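Local coordinates for protein pyruvate kinase (Cryptosporidium parvum, PDB 4DRS) that probably catalyses the last step of glycolysis, transferring the phosphoryl group of phosphoenolpyruvate to ADP to yield pyruvate and ATP, at residues A[162-167]-A[204-209]; A[242-247]-A[267-272]. All blocks are in the same frame, centred on the assembly; numbering follows the deposited sequence.

Interaction 1 (162-167 with 204-209) and interaction 2 (242-247 with 267-272) follow one another along the chain, the first closing before the second opens. Their centres lie about 24 Å apart and their nearest atoms about 10 Å, so they do not touch. Interaction 1 belongs to the small mixed sheet inserted between strand 105-109 of the eight-stranded parallel barrel and helix 215-226. Interaction 2 belongs to the barrel itself, where helix 241-252 covers strand 266-271. Together they illustrate how pyruvate kinase is built from modules: a compact domain inserted at the rim of a TIM barrel, with one contact in each of the two parts.

Interaction 1 (A[162-167]-A[204-209]); sequences IGSTVL and PGCKVH
Pro204 packs against Thr165 and Leu167, and the contact is almost wholly van der Waals packing round the proline ring. Its apolar part is the meeting of Leu167 CD1 with Pro204 CG at 3.8 Å. The chi1 of -63° sets Leu167 CG beside its own backbone N, and the branch ending in CD1 then reaches the ring.

The second kind of contact brings oxygen against ring carbons. Thr165 OG1 lies 3.8 Å from Pro204 CG and nearly as close to CB and CD, with the two side chains crossing at about a right angle. A chi1 of 57° places this hydroxyl between the backbone N and the carbonyl carbon of Thr165, and the methyl CG2 is carried off from the proline. The backbone joins in as well: Thr165 O approaches Pro204 CD to 3.2 Å. Proline has no N-H to offer, so a ring methylene rather than an amide meets this oxygen.

Farther along, Ser164 OG and Cys206 SG come no nearer than 4.1 Å, a loose van der Waals approach and not a hydrogen bond. Ser164 OG instead accepts a hydrogen bond from the backbone N-H of Gln161.

Val166 turns to the other face of the strand and packs on Met201 and Leu203, while Leu167 is backbone-bonded to Asn202 in the antiparallel pairing of 165-168 with 201-202. Pro204 thus takes over where that pairing gives way to loop, at the margin of the small beta domain inserted in the pyruvate kinase barrel, commonly called the B domain.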
ATOM      1  N   ILE A 162      29.972  23.094  46.971  1.00 71.17           N
ATOM      2  CA  ILE A 162      30.922  24.099  46.494  1.00 73.55           C
ATOM      3  C   ILE A 162      31.243  23.806  45.029  1.00 74.42           C
ATOM      4  O   ILE A 162      31.741  22.727  44.702  1.00 75.37           O
ATOM      5  CB  ILE A 162      32.229  24.116  47.332  1.00 76.31           C
ATOM      6  CG1 ILE A 162      31.934  24.257  48.838  1.00 76.25           C
ATOM      7  CG2 ILE A 162      33.193  25.187  46.826  1.00 79.10           C
ATOM      8  CD1 ILE A 162      31.397  25.603  49.291  1.00 76.30           C
ATOM      9  N   GLY A 163      30.920  24.750  44.151  1.00 74.38           N
ATOM     10  CA  GLY A 163      31.173  24.587  42.722  1.00 76.31           C
ATOM     11  C   GLY A 163      29.941  24.354  41.863  1.00 75.58           C
ATOM     12  O   GLY A 163      30.004  24.502  40.639  1.00 76.16           O
ATOM     13  N   SER A 164      28.825  23.987  42.497  1.00 73.29           N
ATOM     14  CA  SER A 164      27.547  23.800  41.794  1.00 72.35           C
ATOM     15  C   SER A 164      27.070  25.097  41.145  1.00 71.97           C
ATOM     16  O   SER A 164      27.359  26.192  41.638  1.00 71.84           O
ATOM     17  CB  SER A 164      26.462  23.277  42.743  1.00 69.90           C
ATOM     18  OG  SER A 164      26.773  21.984  43.233  1.00 70.47           O
ATOM     19  N   THR A 165      26.341  24.963  40.042  1.00 72.34           N
ATOM     20  CA  THR A 165      25.793  26.119  39.336  1.00 75.22           C
ATOM     21  C   THR A 165      24.311  26.321  39.661  1.00 72.51           C
ATOM     22  O   THR A 165      23.527  25.369  39.654  1.00 70.27           O
ATOM     23  CB  THR A 165      25.995  26.018  37.807  1.00 77.91           C
ATOM     24  OG1 THR A 165      25.392  24.813  37.316  1.00 78.81           O
ATOM     25  CG2 THR A 165      27.485  26.018  37.456  1.00 80.00           C
ATOM     26  N   VAL A 166      23.942  27.564  39.962  1.00 72.28           N
ATOM     27  CA  VAL A 166      22.557  27.918  40.256  1.00 71.64           C
ATOM     28  C   VAL A 166      22.059  28.876  39.178  1.00 73.78           C
ATOM     29  O   VAL A 166      22.663  29.926  38.946  1.00 75.91           O
ATOM     30  CB  VAL A 166      22.410  28.563  41.654  1.00 70.87           C
ATOM     31  CG1 VAL A 166      20.945  28.817  41.980  1.00 70.16           C
ATOM     32  CG2 VAL A 166      23.043  27.688  42.727  1.00 70.23           C
ATOM     33  N   LEU A 167      20.967  28.499  38.515  1.00 74.88           N
ATOM     34  CA  LEU A 167      20.394  29.305  37.434  1.00 77.18           C
ATOM     35  C   LEU A 167      19.117  30.010  37.867  1.00 77.21           C
ATOM     36  O   LEU A 167      18.247  29.407  38.489  1.00 74.71           O
ATOM     37  CB  LEU A 167      20.127  28.449  36.190  1.00 78.48           C
ATOM     38  CG  LEU A 167      21.320  27.785  35.491  1.00 81.35           C
ATOM     39  CD1 LEU A 167      20.841  26.920  34.335  1.00 83.54           C
ATOM     40  CD2 LEU A 167      22.342  28.805  35.003  1.00 82.39           C
ATOM     41  N   PRO A 204      21.038  22.611  38.095  1.00 77.66           N
ATOM     42  CA  PRO A 204      21.519  21.581  37.166  1.00 80.37           C
ATOM     43  C   PRO A 204      22.361  20.511  37.856  1.00 80.23           C
ATOM     44  O   PRO A 204      23.252  20.834  38.646  1.00 80.02           O
ATOM     45  CB  PRO A 204      22.382  22.374  36.177  1.00 82.28           C
ATOM     46  CG  PRO A 204      21.855  23.764  36.241  1.00 81.23           C
ATOM     47  CD  PRO A 204      21.467  23.959  37.676  1.00 77.95           C
ATOM     48  N   GLY A 205      22.061  19.248  37.561  1.00 80.71           N
ATOM     49  CA  GLY A 205      22.775  18.115  38.146  1.00 80.81           C
ATOM     50  C   GLY A 205      22.512  17.885  39.628  1.00 79.49           C
ATOM     51  O   GLY A 205      23.176  17.059  40.258  1.00 80.46           O
ATOM     52  N   CYS A 206      21.547  18.615  40.185  1.00 76.02           N
ATOM     53  CA  CYS A 206      21.201  18.492  41.598  1.00 73.20           C
ATOM     54  C   CYS A 206      19.775  17.978  41.770  1.00 72.29           C
ATOM     55  O   CYS A 206      18.869  18.364  41.027  1.00 72.19           O
ATOM     56  CB  CYS A 206      21.374  19.833  42.320  1.00 71.84           C
ATOM     57  SG  CYS A 206      23.048  20.524  42.277  1.00 72.43           S
ATOM     58  N   LYS A 207      19.590  17.095  42.747  1.00 79.34           N
ATOM     59  CA  LYS A 207      18.269  16.580  43.086  1.00 77.64           C
ATOM     60  C   LYS A 207      17.521  17.611  43.928  1.00 75.30           C
ATOM     61  O   LYS A 207      18.011  18.049  44.972  1.00 75.64           O
ATOM     62  CB  LYS A 207      18.383  15.235  43.826  1.00 80.26           C
ATOM     63  CG  LYS A 207      17.064  14.603  44.273  1.00 81.63           C
ATOM     64  CD  LYS A 207      16.180  14.182  43.101  1.00 82.48           C
ATOM     65  CE  LYS A 207      15.010  13.313  43.549  1.00 82.59           C
ATOM     66  NZ  LYS A 207      14.002  14.051  44.369  1.00 82.10           N
ATOM     67  N   VAL A 208      16.345  18.006  43.449  1.00 71.90           N
ATOM     68  CA  VAL A 208      15.479  18.932  44.169  1.00 70.06           C
ATOM     69  C   VAL A 208      14.547  18.128  45.073  1.00 68.60           C
ATOM     70  O   VAL A 208      13.757  17.310  44.594  1.00 68.01           O
ATOM     71  CB  VAL A 208      14.663  19.819  43.201  1.00 69.20           C
ATOM     72  CG1 VAL A 208      13.713  20.733  43.967  1.00 68.07           C
ATOM     73  CG2 VAL A 208      15.593  20.639  42.316  1.00 69.40           C
ATOM     74  N   HIS A 209      14.646  18.360  46.379  1.00 67.72           N
ATOM     75  CA  HIS A 209      13.864  17.596  47.351  1.00 66.56           C
ATOM     76  C   HIS A 209      12.511  18.213  47.615  1.00 64.21           C
ATOM     77  O   HIS A 209      12.195  18.622  48.736  1.00 65.16           O
ATOM     78  CB  HIS A 209      14.661  17.371  48.636  1.00 68.63           C
ATOM     79  CG  HIS A 209      15.968  16.642  48.419  1.00 71.86           C
ATOM     80  ND1 HIS A 209      16.035  15.309  48.243  1.00 72.92           N
ATOM     81  CD2 HIS A 209      17.280  17.116  48.346  1.00 73.43           C
ATOM     82  CE1 HIS A 209      17.320  14.943  48.066  1.00 74.26           C
ATOM     83  NE2 HIS A 209      18.081  16.051  48.130  1.00 74.44           N
TER

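Interaction 2 (A[242-247]-A[267-272])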
ATOM      1  N   ALA A 242       3.198   6.936  39.638  1.00 47.21           N
ATOM      2  CA  ALA A 242       2.886   7.101  41.054  1.00 47.16           C
ATOM      3  C   ALA A 242       2.425   8.523  41.375  1.00 46.60           C
ATOM      4  O   ALA A 242       1.607   8.718  42.280  1.00 46.01           O
ATOM      5  CB  ALA A 242       4.076   6.714  41.918  1.00 47.33           C
ATOM      6  N   ASP A 243       2.951   9.502  40.636  1.00 45.47           N
ATOM      7  CA  ASP A 243       2.515  10.896  40.764  1.00 44.42           C
ATOM      8  C   ASP A 243       1.048  11.035  40.368  1.00 43.52           C
ATOM      9  O   ASP A 243       0.273  11.711  41.050  1.00 42.59           O
ATOM     10  CB  ASP A 243       3.371  11.833  39.904  1.00 44.21           C
ATOM     11  CG  ASP A 243       4.834  11.861  40.325  1.00 45.48           C
ATOM     12  OD1 ASP A 243       5.130  11.710  41.529  1.00 46.31           O
ATOM     13  OD2 ASP A 243       5.694  12.059  39.443  1.00 46.17           O
ATOM     14  N   VAL A 244       0.680  10.387  39.263  1.00 43.03           N
ATOM     15  CA  VAL A 244      -0.697  10.380  38.772  1.00 42.52           C
ATOM     16  C   VAL A 244      -1.618   9.686  39.781  1.00 42.85           C
ATOM     17  O   VAL A 244      -2.701  10.189  40.092  1.00 41.57           O
ATOM     18  CB  VAL A 244      -0.809   9.713  37.373  1.00 42.33           C
ATOM     19  CG1 VAL A 244      -2.233   9.788  36.839  1.00 41.05           C
ATOM     20  CG2 VAL A 244       0.145  10.368  36.381  1.00 41.74           C
ATOM     21  N   GLN A 245      -1.170   8.541  40.295  1.00 44.91           N
ATOM     22  CA  GLN A 245      -1.942   7.747  41.259  1.00 46.82           C
ATOM     23  C   GLN A 245      -2.178   8.446  42.597  1.00 44.98           C
ATOM     24  O   GLN A 245      -3.221   8.249  43.219  1.00 44.24           O
ATOM     25  CB  GLN A 245      -1.314   6.364  41.470  1.00 51.34           C
ATOM     26  CG  GLN A 245      -1.780   5.333  40.450  1.00 56.37           C
ATOM     27  CD  GLN A 245      -1.022   4.015  40.542  1.00 61.28           C
ATOM     28  OE1 GLN A 245       0.213   3.986  40.505  1.00 63.81           O
ATOM     29  NE2 GLN A 245      -1.764   2.912  40.644  1.00 62.90           N
ATOM     30  N   LEU A 246      -1.220   9.265  43.031  1.00 43.55           N
ATOM     31  CA  LEU A 246      -1.421  10.109  44.205  1.00 43.18           C
ATOM     32  C   LEU A 246      -2.584  11.077  43.972  1.00 42.84           C
ATOM     33  O   LEU A 246      -3.443  11.249  44.842  1.00 44.01           O
ATOM     34  CB  LEU A 246      -0.139  10.863  44.582  1.00 43.55           C
ATOM     35  CG  LEU A 246      -0.200  11.875  45.742  1.00 45.11           C
ATOM     36  CD1 LEU A 246      -0.734  11.263  47.035  1.00 45.54           C
ATOM     37  CD2 LEU A 246       1.161  12.517  45.984  1.00 44.74           C
ATOM     38  N   CYS A 247      -2.622  11.689  42.791  1.00 41.30           N
ATOM     39  CA  CYS A 247      -3.698  12.608  42.441  1.00 40.08           C
ATOM     40  C   CYS A 247      -5.057  11.901  42.350  1.00 40.00           C
ATOM     41  O   CYS A 247      -6.075  12.455  42.769  1.00 38.84           O
ATOM     42  CB  CYS A 247      -3.374  13.342  41.139  1.00 39.63           C
ATOM     43  SG  CYS A 247      -4.479  14.726  40.798  1.00 40.18           S
ATOM     44  N   ILE A 267      -7.260  14.355  34.738  1.00 33.92           N
ATOM     45  CA  ILE A 267      -5.859  14.569  35.065  1.00 33.23           C
ATOM     46  C   ILE A 267      -5.041  14.642  33.786  1.00 32.56           C
ATOM     47  O   ILE A 267      -4.998  13.688  33.002  1.00 32.70           O
ATOM     48  CB  ILE A 267      -5.305  13.447  35.972  1.00 33.59           C
ATOM     49  CG1 ILE A 267      -6.089  13.397  37.288  1.00 33.91           C
ATOM     50  CG2 ILE A 267      -3.813  13.647  36.226  1.00 33.12           C
ATOM     51  CD1 ILE A 267      -5.811  12.161  38.123  1.00 34.25           C
ATOM     52  N   ILE A 268      -4.404  15.785  33.584  1.00 31.89           N
ATOM     53  CA  ILE A 268      -3.546  15.998  32.434  1.00 32.65           C
ATOM     54  C   ILE A 268      -2.121  16.157  32.945  1.00 33.30           C
ATOM     55  O   ILE A 268      -1.803  17.132  33.622  1.00 33.95           O
ATOM     56  CB  ILE A 268      -4.013  17.224  31.616  1.00 33.07           C
ATOM     57  CG1 ILE A 268      -5.452  16.995  31.137  1.00 33.26           C
ATOM     58  CG2 ILE A 268      -3.076  17.489  30.440  1.00 32.11           C
ATOM     59  CD1 ILE A 268      -6.111  18.221  30.559  1.00 35.61           C
ATOM     60  N   SER A 269      -1.279  15.172  32.661  1.00 33.74           N
ATOM     61  CA  SER A 269       0.087  15.185  33.165  1.00 34.66           C
ATOM     62  C   SER A 269       1.001  15.969  32.236  1.00 35.30           C
ATOM     63  O   SER A 269       0.983  15.771  31.019  1.00 35.74           O
ATOM     64  CB  SER A 269       0.604  13.768  33.362  1.00 34.54           C
ATOM     65  OG  SER A 269      -0.128  13.112  34.381  1.00 35.13           O
ATOM     66  N   LYS A 270       1.780  16.868  32.828  1.00 35.89           N
ATOM     67  CA  LYS A 270       2.720  17.699  32.093  1.00 36.54           C
ATOM     68  C   LYS A 270       4.101  17.070  32.115  1.00 37.67           C
ATOM     69  O   LYS A 270       4.699  16.883  33.182  1.00 37.39           O
ATOM     70  CB  LYS A 270       2.778  19.105  32.693  1.00 37.34           C
ATOM     71  CG  LYS A 270       1.487  19.900  32.532  1.00 37.64           C
ATOM     72  CD  LYS A 270       1.440  21.108  33.451  1.00 38.07           C
ATOM     73  CE  LYS A 270       2.518  22.123  33.106  1.00 38.67           C
ATOM     74  NZ  LYS A 270       2.517  23.231  34.094  1.00 39.53           N
ATOM     75  N   ILE A 271       4.588  16.722  30.928  1.00 38.08           N
ATOM     76  CA  ILE A 271       5.938  16.224  30.760  1.00 38.47           C
ATOM     77  C   ILE A 271       6.840  17.437  30.579  1.00 40.27           C
ATOM     78  O   ILE A 271       6.785  18.118  29.552  1.00 42.25           O
ATOM     79  CB  ILE A 271       6.037  15.256  29.560  1.00 38.19           C
ATOM     80  CG1 ILE A 271       4.943  14.173  29.640  1.00 37.01           C
ATOM     81  CG2 ILE A 271       7.436  14.650  29.460  1.00 37.86           C
ATOM     82  CD1 ILE A 271       4.934  13.357  30.917  1.00 36.37           C
ATOM     83  N   GLU A 272       7.648  17.713  31.594  1.00 41.62           N
ATOM     84  CA  GLU A 272       8.430  18.945  31.665  1.00 43.20           C
ATOM     85  C   GLU A 272       9.909  18.687  31.954  1.00 43.85           C
ATOM     86  O   GLU A 272      10.683  19.631  32.121  1.00 44.22           O
ATOM     87  CB  GLU A 272       7.877  19.857  32.766  1.00 44.50           C
ATOM     88  CG  GLU A 272       6.495  20.416  32.507  1.00 44.30           C
ATOM     89  CD  GLU A 272       6.087  21.433  33.548  1.00 45.20           C
ATOM     90  OE1 GLU A 272       6.541  22.598  33.467  1.00 46.07           O
ATOM     91  OE2 GLU A 272       5.304  21.064  34.446  1.00 45.39           O
TER
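Ile267 has the most surface buried in this contact, and it meets the helix with both branches of its side chain. Its longer arm is extended, with chi2 at 168°, and carries CD1 to within 3.9 Å of Cys247 SG; Cys247 CB is only slightly farther away. The shorter branch, CG2, faces Val244 CG1 at 4.2 Å. One strand residue therefore spans two helix positions three residues apart, which lie about one turn from each other on the same side of the helix.

Val244 is the next most covered residue and divides its methyls between two strand side chains. With CG1 anti to the backbone N (chi1 -177°) and directed at Ile267, CG2 is left to approach Ser269 OG at 3.4 Å. This is a methyl against a hydroxyl, and the polar need of the buried Ser269 OG is met by a hydrogen bond with Ser287 OG. Cys247 contributes its sulfur as an apolar surface, resting along the CG1-CD1 arm of Ile267 and also touching Leu235 of the preceding strand.

The axes of the helix and strand segments approach to 10.0 Å and run at 149° to each other, not far from antiparallel, as expected of a helix lying back over the strand it leads into. Ile267 and Ser269 face the helix, whereas the intervening Ile268 and the following Lys270 point to the inside of the barrel, where Lys270 NZ forms salt bridges with Asp109 and Glu272. The contact thus closes the beta-alpha-beta unit of strand 232-235, helix 241-252 and strand 266-271. On the adjoining side, helix 280-286 touches Val244 through Glu286 and Ser269 through Ile283, and strand 289-293 lies next to 266-271 in the sheet.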